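Local coordinates for acetylacetone-cleaving enzyme (Acinetobacter johnsonii, PDB 3BAL), which uses an iron cofactor to cleave acetylacetone with molecular oxygen, yielding methylglyoxal and acetate, at residues A[33-38]-A[143-148]. Sequence-based numbering, arbitrary orientation.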
# COMPACT_ATOMS: atom_id res chain seq x y z
N ILE A 33 -25.55 -2.76 15.96
CA ILE A 33 -24.35 -3.31 15.33
C ILE A 33 -23.24 -3.53 16.36
O ILE A 33 -22.98 -2.67 17.20
CB ILE A 33 -23.82 -2.37 14.20
CG1 ILE A 33 -24.82 -2.33 13.05
CG2 ILE A 33 -22.47 -2.87 13.69
CD1 ILE A 33 -24.37 -1.49 11.87
N THR A 34 -22.60 -4.69 16.30
CA THR A 34 -21.50 -5.00 17.21
C THR A 34 -20.27 -5.31 16.35
O THR A 34 -20.41 -5.71 15.19
CB THR A 34 -21.83 -6.19 18.16
OG1 THR A 34 -22.32 -7.31 17.39
CG2 THR A 34 -22.88 -5.78 19.18
N TRP A 35 -19.08 -5.11 16.89
CA TRP A 35 -17.88 -5.36 16.10
C TRP A 35 -16.67 -5.77 16.91
O TRP A 35 -16.73 -5.87 18.14
CB TRP A 35 -17.52 -4.11 15.28
CG TRP A 35 -16.90 -2.99 16.10
CD1 TRP A 35 -17.38 -2.46 17.26
CD2 TRP A 35 -15.67 -2.29 15.83
NE1 TRP A 35 -16.54 -1.49 17.74
CE2 TRP A 35 -15.48 -1.36 16.88
CE3 TRP A 35 -14.71 -2.36 14.81
CZ2 TRP A 35 -14.37 -0.51 16.93
CZ3 TRP A 35 -13.61 -1.51 14.86
CH2 TRP A 35 -13.45 -0.60 15.92
N GLN A 36 -15.58 -6.00 16.19
CA GLN A 36 -14.28 -6.37 16.76
C GLN A 36 -13.17 -5.86 15.84
O GLN A 36 -13.17 -6.14 14.64
CB GLN A 36 -14.11 -7.89 16.86
CG GLN A 36 -14.72 -8.55 18.09
CD GLN A 36 -14.22 -9.97 18.29
OE1 GLN A 36 -13.00 -10.20 18.38
NE2 GLN A 36 -15.14 -10.93 18.35
N LEU A 37 -12.23 -5.11 16.41
CA LEU A 37 -11.08 -4.62 15.67
C LEU A 37 -10.10 -5.81 15.72
O LEU A 37 -9.81 -6.33 16.80
CB LEU A 37 -10.46 -3.40 16.35
CG LEU A 37 -9.23 -2.80 15.65
CD1 LEU A 37 -9.59 -2.31 14.24
CD2 LEU A 37 -8.69 -1.64 16.48
N LEU A 38 -9.61 -6.23 14.55
CA LEU A 38 -8.71 -7.38 14.45
C LEU A 38 -7.24 -7.05 14.25
O LEU A 38 -6.36 -7.78 14.71
CB LEU A 38 -9.17 -8.28 13.30
CG LEU A 38 -10.59 -8.86 13.42
CD1 LEU A 38 -10.97 -9.55 12.13
CD2 LEU A 38 -10.65 -9.83 14.59
N GLY A 143 -8.91 3.50 19.11
CA GLY A 143 -9.34 4.25 20.27
C GLY A 143 -10.75 3.89 20.72
O GLY A 143 -11.01 3.73 21.91
N ALA A 144 -11.66 3.78 19.76
CA ALA A 144 -13.05 3.44 20.04
C ALA A 144 -13.17 2.00 20.54
O ALA A 144 -13.99 1.70 21.41
CB ALA A 144 -13.90 3.62 18.79
N TRP A 145 -12.35 1.12 19.97
CA TRP A 145 -12.34 -0.29 20.32
C TRP A 145 -11.89 -0.52 21.76
O TRP A 145 -12.57 -1.19 22.53
CB TRP A 145 -11.42 -1.05 19.36
CG TRP A 145 -11.02 -2.42 19.82
CD1 TRP A 145 -9.77 -2.83 20.17
CD2 TRP A 145 -11.87 -3.56 19.97
NE1 TRP A 145 -9.78 -4.16 20.52
CE2 TRP A 145 -11.06 -4.63 20.41
CE3 TRP A 145 -13.24 -3.78 19.77
CZ2 TRP A 145 -11.57 -5.91 20.65
CZ3 TRP A 145 -13.75 -5.06 20.01
CH2 TRP A 145 -12.92 -6.11 20.45
N LEU A 146 -10.74 0.05 22.11
CA LEU A 146 -10.16 -0.09 23.45
C LEU A 146 -10.96 0.64 24.52
O LEU A 146 -10.98 0.22 25.67
CB LEU A 146 -8.73 0.44 23.46
CG LEU A 146 -7.71 -0.24 22.54
CD1 LEU A 146 -6.37 0.46 22.66
CD2 LEU A 146 -7.59 -1.70 22.91
N ALA A 147 -11.60 1.74 24.14
CA ALA A 147 -12.40 2.52 25.06
C ALA A 147 -13.67 1.76 25.43
O ALA A 147 -14.07 1.73 26.60
CB ALA A 147 -12.76 3.86 24.44
N THR A 148 -14.29 1.14 24.44
CA THR A 148 -15.51 0.38 24.65
C THR A 148 -15.19 -0.97 25.28
O THR A 148 -15.88 -1.43 26.18
CB THR A 148 -16.25 0.15 23.31
OG1 THR A 148 -16.56 1.42 22.72
CG2 THR A 148 -17.55 -0.63 23.54
O HOH W 1 -16.86 0.51 19.98
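The indole of Trp145, projecting from the C-terminal helix 138-148, lies against the backbone of Trp35, Gln36 and Leu37 on strand 34-41, with an aromatic pair and a CH-pi contact at its core. Its edge is directed at the face of Trp35 in a T-shaped pair, the six-membered centroids 5.9 Å apart and the planes at 77°. Over one face of Trp145 sits Leu37, whose CB stands 3.8 Å from the five-membered-ring centroid and 18° off the normal, a CH-pi geometry.

Apolar contacts fill in around the rings. Trp35 CZ2 touches Trp145 CB at 3.9 Å. A chi1 of 164°, which sets CG trans to the main-chain nitrogen, carries the indole toward the strand, where CZ3 comes 3.5 Å from Gln36 CA. The Gln36 side chain runs beside it, CG 3.8 Å from Trp145 CH2, the amide nearly parallel to the ring plane. Tyr3 of a second subunit adds another edge-to-face partner for Trp145.

Polar linkage passes through a single water, which accepts from Trp35 NE1 at 3.0 Å, in the indole plane, and donates to Thr148 OG1. That hydroxyl in turn donates to Ala144 O at 2.9 Å, one turn back, where Thr148 N also donates. Leu37 N, buried without a modelled partner, lies above the Trp145 ring, toward its rim.

No direct hydrogen bond joins 33-38 to 143-148: this part of the helix meets the strand through aromatic and apolar contacts plus one water bridge, with Trp145 also reaching the tetramer interface.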